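PDB 3L84: transketolase from Campylobacter jejuni, which belongs to the transketolase family of thiamine diphosphate-binding fold enzymes and is built as a dimer of three-domain subunits. Local coordinates for residues A[341-352]-A[368-376]; A[358-369]-A[407-415]. All blocks are in the same frame, centred on the assembly; numbering follows the deposited sequence.

Contact 1: residues A[341-352]-A[368-376]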
loop_
_atom_site.group_PDB
_atom_site.type_symbol
_atom_site.label_atom_id
_atom_site.label_comp_id
_atom_site.label_asym_id
_atom_site.label_seq_id
_atom_site.Cartn_x
_atom_site.Cartn_y
_atom_site.Cartn_z
ATOM N N ARG A 341 -2.275 19.667 12.904
ATOM C CA ARG A 341 -3.441 19.360 12.069
ATOM C C ARG A 341 -4.364 20.589 11.980
ATOM O O ARG A 341 -5.015 20.799 10.953
ATOM C CB ARG A 341 -4.228 18.139 12.559
ATOM C CG ARG A 341 -4.870 18.241 13.917
ATOM C CD ARG A 341 -5.698 17.020 14.185
ATOM N NE ARG A 341 -6.177 16.952 15.568
ATOM C CZ ARG A 341 -7.190 16.207 16.000
ATOM N NH1 ARG A 341 -7.977 15.544 15.173
ATOM N NH2 ARG A 341 -7.447 16.182 17.311
ATOM N N ASP A 342 -4.476 21.355 13.060
ATOM C CA ASP A 342 -5.349 22.511 13.141
ATOM C C ASP A 342 -4.781 23.714 12.412
ATOM O O ASP A 342 -5.513 24.374 11.661
ATOM C CB ASP A 342 -5.644 22.856 14.606
ATOM C CG ASP A 342 -6.482 21.822 15.299
ATOM O OD1 ASP A 342 -7.312 21.162 14.651
ATOM O OD2 ASP A 342 -6.358 21.680 16.536
ATOM N N SER A 343 -3.495 24.040 12.585
ATOM C CA SER A 343 -2.903 25.074 11.753
ATOM C C SER A 343 -3.047 24.694 10.291
ATOM O O SER A 343 -3.392 25.530 9.454
ATOM C CB SER A 343 -1.441 25.338 12.105
ATOM O OG SER A 343 -0.658 24.156 12.062
ATOM N N ASN A 344 -2.808 23.433 9.965
ATOM C CA ASN A 344 -2.876 23.028 8.560
ATOM C C ASN A 344 -4.271 23.178 8.005
ATOM O O ASN A 344 -4.422 23.635 6.858
ATOM C CB ASN A 344 -2.310 21.624 8.385
ATOM C CG ASN A 344 -2.171 21.257 6.932
ATOM O OD1 ASN A 344 -3.045 20.541 6.347
ATOM N ND2 ASN A 344 -1.154 21.759 6.323
ATOM N N GLY A 345 -5.295 22.820 8.764
ATOM C CA GLY A 345 -6.652 22.957 8.292
ATOM C C GLY A 345 -6.989 24.409 8.003
ATOM O O GLY A 345 -7.669 24.714 7.009
ATOM N N GLU A 346 -6.529 25.325 8.853
ATOM C CA GLU A 346 -6.747 26.739 8.571
ATOM C C GLU A 346 -6.046 27.200 7.299
ATOM O O GLU A 346 -6.607 27.960 6.505
ATOM C CB GLU A 346 -6.239 27.543 9.752
ATOM C CG GLU A 346 -7.073 27.328 10.996
ATOM C CD GLU A 346 -7.984 28.429 11.275
ATOM O OE1 GLU A 346 -7.800 29.038 12.357
ATOM O OE2 GLU A 346 -8.856 28.708 10.409
ATOM N N ILE A 347 -4.857 26.671 7.049
ATOM C CA ILE A 347 -4.138 26.984 5.825
ATOM C C ILE A 347 -4.891 26.449 4.608
ATOM O O ILE A 347 -5.014 27.134 3.601
ATOM C CB ILE A 347 -2.698 26.475 5.876
ATOM C CG1 ILE A 347 -1.927 27.190 6.999
ATOM C CG2 ILE A 347 -2.026 26.695 4.518
ATOM C CD1 ILE A 347 -0.610 26.469 7.416
ATOM N N LEU A 348 -5.385 25.221 4.699
ATOM C CA LEU A 348 -6.147 24.627 3.568
ATOM C C LEU A 348 -7.325 25.496 3.214
ATOM O O LEU A 348 -7.634 25.728 2.029
ATOM C CB LEU A 348 -6.638 23.234 3.906
ATOM C CG LEU A 348 -5.600 22.130 3.990
ATOM C CD1 LEU A 348 -6.243 20.848 4.555
ATOM C CD2 LEU A 348 -4.885 21.906 2.653
ATOM N N ASN A 349 -7.986 26.049 4.237
ATOM C CA ASN A 349 -9.100 26.967 3.987
ATOM C C ASN A 349 -8.680 28.276 3.323
ATOM O O ASN A 349 -9.359 28.727 2.410
ATOM C CB ASN A 349 -9.862 27.201 5.290
ATOM C CG ASN A 349 -10.895 26.128 5.548
ATOM O OD1 ASN A 349 -12.040 26.272 5.172
ATOM N ND2 ASN A 349 -10.469 25.004 6.113
ATOM N N VAL A 350 -7.559 28.860 3.720
ATOM C CA VAL A 350 -7.046 30.061 3.066
ATOM C C VAL A 350 -6.683 29.757 1.613
ATOM O O VAL A 350 -6.985 30.536 0.706
ATOM C CB VAL A 350 -5.814 30.595 3.827
ATOM C CG1 VAL A 350 -5.070 31.651 3.014
ATOM C CG2 VAL A 350 -6.231 31.190 5.193
ATOM N N LEU A 351 -6.062 28.613 1.367
ATOM C CA LEU A 351 -5.683 28.244 0.004
ATOM C C LEU A 351 -6.903 28.050 -0.871
ATOM O O LEU A 351 -6.939 28.561 -2.005
ATOM C CB LEU A 351 -4.778 27.004 -0.016
ATOM C CG LEU A 351 -3.409 27.209 0.650
ATOM C CD1 LEU A 351 -2.624 25.880 0.711
ATOM C CD2 LEU A 351 -2.636 28.241 -0.089
ATOM N N ALA A 352 -7.914 27.375 -0.347
ATOM C CA ALA A 352 -9.134 27.141 -1.126
ATOM C C ALA A 352 -9.838 28.455 -1.415
ATOM O O ALA A 352 -10.457 28.573 -2.479
ATOM C CB ALA A 352 -10.051 26.173 -0.370
ATOM N N SER A 368 -11.257 14.373 11.634
ATOM C CA SER A 368 -9.990 14.110 12.345
ATOM C C SER A 368 -8.792 14.727 11.648
ATOM O O SER A 368 -7.868 15.163 12.321
ATOM C CB SER A 368 -9.750 12.616 12.465
ATOM O OG SER A 368 -10.765 11.989 13.218
ATOM N N ASN A 369 -8.774 14.749 10.318
ATOM C CA ASN A 369 -7.663 15.344 9.562
ATOM C C ASN A 369 -7.771 16.871 9.499
ATOM O O ASN A 369 -6.820 17.518 9.073
ATOM C CB ASN A 369 -7.601 14.822 8.135
ATOM C CG ASN A 369 -7.319 13.329 7.995
ATOM O OD1 ASN A 369 -6.693 12.681 8.888
ATOM N ND2 ASN A 369 -7.713 12.795 6.899
ATOM N N LYS A 370 -8.931 17.420 9.865
ATOM C CA LYS A 370 -9.230 18.857 9.830
ATOM C C LYS A 370 -9.160 19.451 8.440
ATOM O O LYS A 370 -8.713 20.605 8.232
ATOM C CB LYS A 370 -8.343 19.626 10.804
ATOM C CG LYS A 370 -8.420 19.129 12.239
ATOM C CD LYS A 370 -9.814 19.207 12.810
ATOM C CE LYS A 370 -9.889 18.693 14.255
ATOM N NZ LYS A 370 -9.809 19.845 15.189
ATOM N N THR A 371 -9.686 18.722 7.455
ATOM C CA THR A 371 -9.602 19.118 6.068
ATOM C C THR A 371 -10.867 19.745 5.502
ATOM O O THR A 371 -10.864 20.170 4.349
ATOM C CB THR A 371 -9.231 17.872 5.196
ATOM O OG1 THR A 371 -10.082 16.758 5.555
ATOM C CG2 THR A 371 -7.794 17.493 5.465
ATOM N N GLU A 372 -11.942 19.857 6.271
ATOM C CA GLU A 372 -13.139 20.508 5.731
ATOM C C GLU A 372 -12.825 21.919 5.277
ATOM O O GLU A 372 -12.278 22.723 6.024
ATOM C CB GLU A 372 -14.272 20.534 6.774
ATOM C CG GLU A 372 -15.610 21.140 6.281
ATOM C CD GLU A 372 -16.715 21.069 7.326
ATOM O OE1 GLU A 372 -16.564 20.406 8.371
ATOM O OE2 GLU A 372 -17.747 21.748 7.114
ATOM N N LEU A 373 -13.259 22.221 4.048
ATOM C CA LEU A 373 -13.141 23.527 3.454
ATOM C C LEU A 373 -14.496 24.188 3.719
ATOM O O LEU A 373 -15.500 23.929 3.038
ATOM C CB LEU A 373 -12.802 23.425 1.970
ATOM C CG LEU A 373 -11.543 22.618 1.672
ATOM C CD1 LEU A 373 -11.450 22.416 0.160
ATOM C CD2 LEU A 373 -10.276 23.225 2.296
ATOM N N HIS A 374 -14.540 24.985 4.776
ATOM C CA HIS A 374 -15.784 25.446 5.364
ATOM C C HIS A 374 -16.581 26.327 4.447
ATOM O O HIS A 374 -16.065 27.297 3.914
ATOM C CB HIS A 374 -15.494 26.191 6.660
ATOM C CG HIS A 374 -14.864 25.344 7.702
ATOM N ND1 HIS A 374 -15.537 24.325 8.344
ATOM C CD2 HIS A 374 -13.612 25.355 8.205
ATOM C CE1 HIS A 374 -14.716 23.747 9.200
ATOM N NE2 HIS A 374 -13.543 24.347 9.127
ATOM N N SER A 375 -17.853 25.975 4.289
ATOM C CA SER A 375 -18.803 26.707 3.428
ATOM C C SER A 375 -18.428 26.694 1.944
ATOM O O SER A 375 -18.946 27.508 1.174
ATOM C CB SER A 375 -18.991 28.147 3.927
ATOM O OG SER A 375 -19.521 28.123 5.244
HETATM N N MSE A 376 -17.557 25.761 1.524
HETATM C CA MSE A 376 -17.159 25.678 0.123
HETATM C C MSE A 376 -17.815 24.515 -0.630
HETATM O O MSE A 376 -17.551 24.310 -1.812
HETATM C CB MSE A 376 -15.637 25.680 0.008
HETATM C CG MSE A 376 -15.022 26.812 0.836
HETATM SE SE MSE A 376 -13.280 27.457 0.215
HETATM C CE MSE A 376 -13.945 28.186 -1.437
HETATM O O HOH W 1 -4.903 19.431 8.412
HETATM O O HOH W 2 -10.137 13.815 15.813
#
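Asn349 grips the loop with both ends of its amide. OD1 accepts from the backbone N of His374 (2.8 Å), which lies in the plane of the Asn349 carbonyl, while ND2 donates to Glu372 O (2.9 Å). The second proton of ND2 goes almost straight, at 178°, to Gly345 O one turn back, so three bonds fix the rotation of the amide. The packing is dense beneath it: Leu373 CD2 rests against Leu348 CB and Ala352 CB. Gly345 CA comes within 3.1 Å of Lys370 O, where the chain leaves helix 366-369 with positive phi. Helix 340-354 lies here against the end of helix 366-369 and the loop after it, in the pyrimidine-binding domain, whose core is a parallel sheet. The solvent side is lightly covered, with Glu372 and His374 exposed; the imidazole and Asn349 amide planes are tilted 18° to each other, though the two side chains cross at about a right angle. Toward Arg341 the contact is polar and partly exposed. Lys370 NZ makes a salt bridge with Asp342 OD1 (2.9 Å), met on the syn side, and Lys370 CE lies over one guanidinium face of Arg341. Arg341 NH1 donates in its own plane to a lone pair of Ser368 O (2.9 Å).

Contact 2: residues A[358-369]-A[407-415]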
loop_
_atom_site.group_PDB
_atom_site.type_symbol
_atom_site.label_atom_id
_atom_site.label_comp_id
_atom_site.label_asym_id
_atom_site.label_seq_id
_atom_site.Cartn_x
_atom_site.Cartn_y
_atom_site.Cartn_z
ATOM N N PHE A 358 -7.895 24.966 -6.246
ATOM C CA PHE A 358 -7.442 24.200 -5.090
ATOM C C PHE A 358 -8.608 23.463 -4.456
ATOM O O PHE A 358 -9.588 24.071 -4.072
ATOM C CB PHE A 358 -6.778 25.141 -4.098
ATOM C CG PHE A 358 -6.077 24.450 -2.975
ATOM C CD1 PHE A 358 -4.721 24.117 -3.058
ATOM C CD2 PHE A 358 -6.760 24.137 -1.805
ATOM C CE1 PHE A 358 -4.078 23.492 -2.007
ATOM C CE2 PHE A 358 -6.090 23.515 -0.738
ATOM C CZ PHE A 358 -4.765 23.188 -0.860
ATOM N N LEU A 359 -8.506 22.148 -4.316
ATOM C CA LEU A 359 -9.597 21.342 -3.783
ATOM C C LEU A 359 -9.012 20.008 -3.339
ATOM O O LEU A 359 -7.839 19.728 -3.543
ATOM C CB LEU A 359 -10.726 21.149 -4.808
ATOM C CG LEU A 359 -10.562 20.056 -5.889
ATOM C CD1 LEU A 359 -11.827 20.041 -6.811
ATOM C CD2 LEU A 359 -9.313 20.152 -6.728
ATOM N N GLY A 360 -9.833 19.197 -2.696
ATOM C CA GLY A 360 -9.354 17.890 -2.257
ATOM C C GLY A 360 -10.254 17.319 -1.219
ATOM O O GLY A 360 -11.413 17.732 -1.046
ATOM N N GLY A 361 -9.719 16.370 -0.475
ATOM C CA GLY A 361 -10.513 15.742 0.555
ATOM C C GLY A 361 -9.762 14.675 1.280
ATOM O O GLY A 361 -8.530 14.540 1.128
ATOM N N SER A 362 -10.512 13.936 2.081
ATOM C CA SER A 362 -9.984 12.903 2.965
ATOM C C SER A 362 -10.653 11.578 2.642
ATOM O O SER A 362 -11.763 11.503 2.091
ATOM C CB SER A 362 -10.318 13.316 4.415
ATOM O OG SER A 362 -9.916 12.311 5.354
ATOM N N ALA A 363 -9.971 10.506 3.032
ATOM C CA ALA A 363 -10.519 9.161 2.944
ATOM C C ALA A 363 -11.347 8.841 4.180
ATOM O O ALA A 363 -10.930 8.110 5.083
ATOM C CB ALA A 363 -9.380 8.114 2.721
ATOM N N ASP A 364 -12.503 9.482 4.271
ATOM C CA ASP A 364 -13.452 9.362 5.364
ATOM C C ASP A 364 -12.896 9.774 6.712
ATOM O O ASP A 364 -13.257 9.181 7.724
ATOM C CB ASP A 364 -14.044 7.958 5.508
ATOM C CG ASP A 364 -15.326 7.929 6.370
ATOM O OD1 ASP A 364 -16.196 8.794 6.150
ATOM O OD2 ASP A 364 -15.444 7.051 7.260
ATOM N N LEU A 365 -11.967 10.702 6.765
ATOM C CA LEU A 365 -11.419 11.165 8.057
ATOM C C LEU A 365 -11.430 12.683 8.154
ATOM O O LEU A 365 -10.697 13.238 8.979
ATOM C CB LEU A 365 -10.013 10.625 8.276
ATOM C CG LEU A 365 -9.895 9.152 8.541
ATOM C CD1 LEU A 365 -8.414 8.729 8.556
ATOM C CD2 LEU A 365 -10.561 8.796 9.872
ATOM N N GLY A 366 -12.262 13.367 7.377
ATOM C CA GLY A 366 -12.275 14.828 7.407
ATOM C C GLY A 366 -12.285 15.451 8.805
ATOM O O GLY A 366 -11.515 16.385 9.065
ATOM N N PRO A 367 -13.166 14.986 9.698
ATOM C CA PRO A 367 -13.247 15.623 11.003
ATOM C C PRO A 367 -11.970 15.475 11.811
ATOM O O PRO A 367 -11.669 16.332 12.634
ATOM C CB PRO A 367 -14.415 14.858 11.681
ATOM C CG PRO A 367 -15.266 14.433 10.541
ATOM C CD PRO A 367 -14.287 14.038 9.482
ATOM N N SER A 368 -11.257 14.373 11.634
ATOM C CA SER A 368 -9.990 14.110 12.345
ATOM C C SER A 368 -8.792 14.727 11.648
ATOM O O SER A 368 -7.868 15.163 12.321
ATOM C CB SER A 368 -9.750 12.616 12.465
ATOM O OG SER A 368 -10.765 11.989 13.218
ATOM N N ASN A 369 -8.774 14.749 10.318
ATOM C CA ASN A 369 -7.663 15.344 9.562
ATOM C C ASN A 369 -7.771 16.871 9.499
ATOM O O ASN A 369 -6.820 17.518 9.073
ATOM C CB ASN A 369 -7.601 14.822 8.135
ATOM C CG ASN A 369 -7.319 13.329 7.995
ATOM O OD1 ASN A 369 -6.693 12.681 8.888
ATOM N ND2 ASN A 369 -7.713 12.795 6.899
ATOM N N PHE A 407 -6.138 22.148 -11.812
ATOM C CA PHE A 407 -6.385 21.817 -10.403
ATOM C C PHE A 407 -5.121 21.625 -9.590
ATOM O O PHE A 407 -4.073 21.210 -10.106
ATOM C CB PHE A 407 -7.242 20.561 -10.265
ATOM C CG PHE A 407 -8.602 20.669 -10.892
ATOM C CD1 PHE A 407 -9.521 21.579 -10.419
ATOM C CD2 PHE A 407 -8.932 19.910 -11.988
ATOM C CE1 PHE A 407 -10.774 21.687 -10.995
ATOM C CE2 PHE A 407 -10.187 20.009 -12.585
ATOM C CZ PHE A 407 -11.096 20.940 -12.070
ATOM N N LEU A 408 -5.252 21.956 -8.310
ATOM C CA LEU A 408 -4.224 21.805 -7.268
ATOM C C LEU A 408 -4.854 20.935 -6.169
ATOM O O LEU A 408 -5.543 21.494 -5.286
ATOM C CB LEU A 408 -3.843 23.176 -6.731
ATOM C CG LEU A 408 -3.113 24.053 -7.738
ATOM C CD1 LEU A 408 -3.200 25.517 -7.341
ATOM C CD2 LEU A 408 -1.688 23.618 -7.888
ATOM N N PRO A 409 -4.673 19.619 -6.236
ATOM C CA PRO A 409 -5.401 18.734 -5.334
ATOM C C PRO A 409 -4.626 18.363 -4.084
ATOM O O PRO A 409 -3.391 18.303 -4.077
ATOM C CB PRO A 409 -5.612 17.494 -6.176
ATOM C CG PRO A 409 -4.334 17.411 -6.953
ATOM C CD PRO A 409 -3.999 18.850 -7.289
ATOM N N PHE A 410 -5.378 18.058 -3.026
ATOM C CA PHE A 410 -4.800 17.437 -1.832
ATOM C C PHE A 410 -5.553 16.187 -1.446
ATOM O O PHE A 410 -6.758 16.069 -1.609
ATOM C CB PHE A 410 -4.704 18.419 -0.615
ATOM C CG PHE A 410 -6.024 18.805 0.001
ATOM C CD1 PHE A 410 -6.627 17.993 0.973
ATOM C CD2 PHE A 410 -6.680 19.942 -0.415
ATOM C CE1 PHE A 410 -7.852 18.365 1.529
ATOM C CE2 PHE A 410 -7.900 20.308 0.142
ATOM C CZ PHE A 410 -8.473 19.513 1.112
ATOM N N SER A 411 -4.778 15.197 -0.967
ATOM C CA SER A 411 -5.244 13.901 -0.453
ATOM C C SER A 411 -4.936 13.829 1.018
ATOM O O SER A 411 -3.800 14.128 1.400
ATOM C CB SER A 411 -4.495 12.741 -1.136
ATOM O OG SER A 411 -4.711 12.745 -2.544
ATOM N N ALA A 412 -5.881 13.412 1.860
ATOM C CA ALA A 412 -5.687 13.387 3.303
ATOM C C ALA A 412 -6.065 12.071 3.917
ATOM O O ALA A 412 -7.098 11.479 3.584
ATOM C CB ALA A 412 -6.453 14.549 3.979
ATOM N N THR A 413 -5.256 11.640 4.881
ATOM C CA THR A 413 -5.573 10.511 5.750
ATOM C C THR A 413 -4.652 10.560 6.968
ATOM O O THR A 413 -3.818 11.484 7.110
ATOM C CB THR A 413 -5.461 9.149 4.991
ATOM O OG1 THR A 413 -5.881 8.081 5.853
ATOM C CG2 THR A 413 -4.039 8.866 4.469
ATOM N N PHE A 414 -4.804 9.614 7.865
ATOM C CA PHE A 414 -3.829 9.474 8.938
ATOM C C PHE A 414 -2.505 9.028 8.361
ATOM O O PHE A 414 -2.435 8.230 7.394
ATOM C CB PHE A 414 -4.255 8.378 9.930
ATOM C CG PHE A 414 -5.480 8.685 10.782
ATOM C CD1 PHE A 414 -5.811 9.963 11.167
ATOM C CD2 PHE A 414 -6.290 7.632 11.237
ATOM C CE1 PHE A 414 -6.926 10.212 11.965
ATOM C CE2 PHE A 414 -7.394 7.903 12.047
ATOM C CZ PHE A 414 -7.687 9.172 12.413
ATOM N N PHE A 415 -1.408 9.451 8.984
ATOM C CA PHE A 415 -0.083 9.089 8.487
ATOM C C PHE A 415 0.109 7.575 8.454
ATOM O O PHE A 415 0.770 7.059 7.553
ATOM C CB PHE A 415 0.981 9.776 9.364
ATOM C CG PHE A 415 2.399 9.774 8.820
ATOM C CD1 PHE A 415 2.671 9.809 7.457
ATOM C CD2 PHE A 415 3.466 9.821 9.708
ATOM C CE1 PHE A 415 3.987 9.887 7.000
ATOM C CE2 PHE A 415 4.765 9.912 9.248
ATOM C CZ PHE A 415 5.006 9.925 7.920
HETATM O O HOH W 3 -8.423 7.011 5.777
#
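The Phe410 ring lies with one face over the backbone of Gly360 and Gly361: Gly360 CA stands 3.7 Å from the ring centroid, over the face, a CH-pi contact. Its chi1 of 70° sets CG between the backbone N and the carbonyl carbon, which swings the ring back across the neighbouring strand. Phe358 meets this ring obliquely, CE2 to CD2 of Phe410 at 3.6 Å with the planes 32° apart, and its CD1 touches Leu408 CB. Beyond the strands, Leu365 CD1 sits over the centre of one face of Phe414, 3.5 Å from the centroid, while Ser368 CB and Asn369 OD1 approach that ring obliquely. Asn369 OD1 also accepts a hydrogen bond from Thr440 OG1. Strands 358-362 and 408-414 run parallel, 15° apart, as inner neighbours in the six-stranded parallel sheet of the pyrimidine-binding domain. Phe410 N donates to Leu359 O at 3.0 Å, and Phe410 O accepts from Gly361 N; the bond from Ala412 N to Gly361 O is weak. Gly360 CA makes a CA-H...O contact with Phe410 O, 3.2 Å. Phe358 and Phe410 both face helix 340-354, whereas Leu359 turns to the opposite side of the sheet, where its CD2 meets Phe407 CD1 near helix 118-137. At the end of the strand, Ser362 OG accepts from Leu365 N in an ST motif, and Ala363 N donates to Ala412 O (3.1 Å). A water bridges Ala363 O and Thr413 OG1. Beyond it, Asp364 takes hydrogen bonds from Ser185, Ile186 and Glu187 of the second subunit.

How the contacts relate
From the N terminus, the chain runs through helix 340-354, strand 358-362 and helix 366-369 into the loop reaching 376, and only later returns as strand 408-414. Contact 1 closes the shorter loop by bringing 368-376 back to the helix, with 15 residues between its segments; contact 2 closes one of 37 residues. The two cross: 358-369 begins between the segments of contact 1, its partner 407-415 lies beyond 376, and the segments alternate along the chain, sharing Ser368 and Asn369. Their centres lie 9 Å apart. Thr371 CG2 packs on Ala412 CB at 3.6 Å, and Phe358 reaches Ala352, tying helix 340-354 and its loop to one face of the parallel sheet.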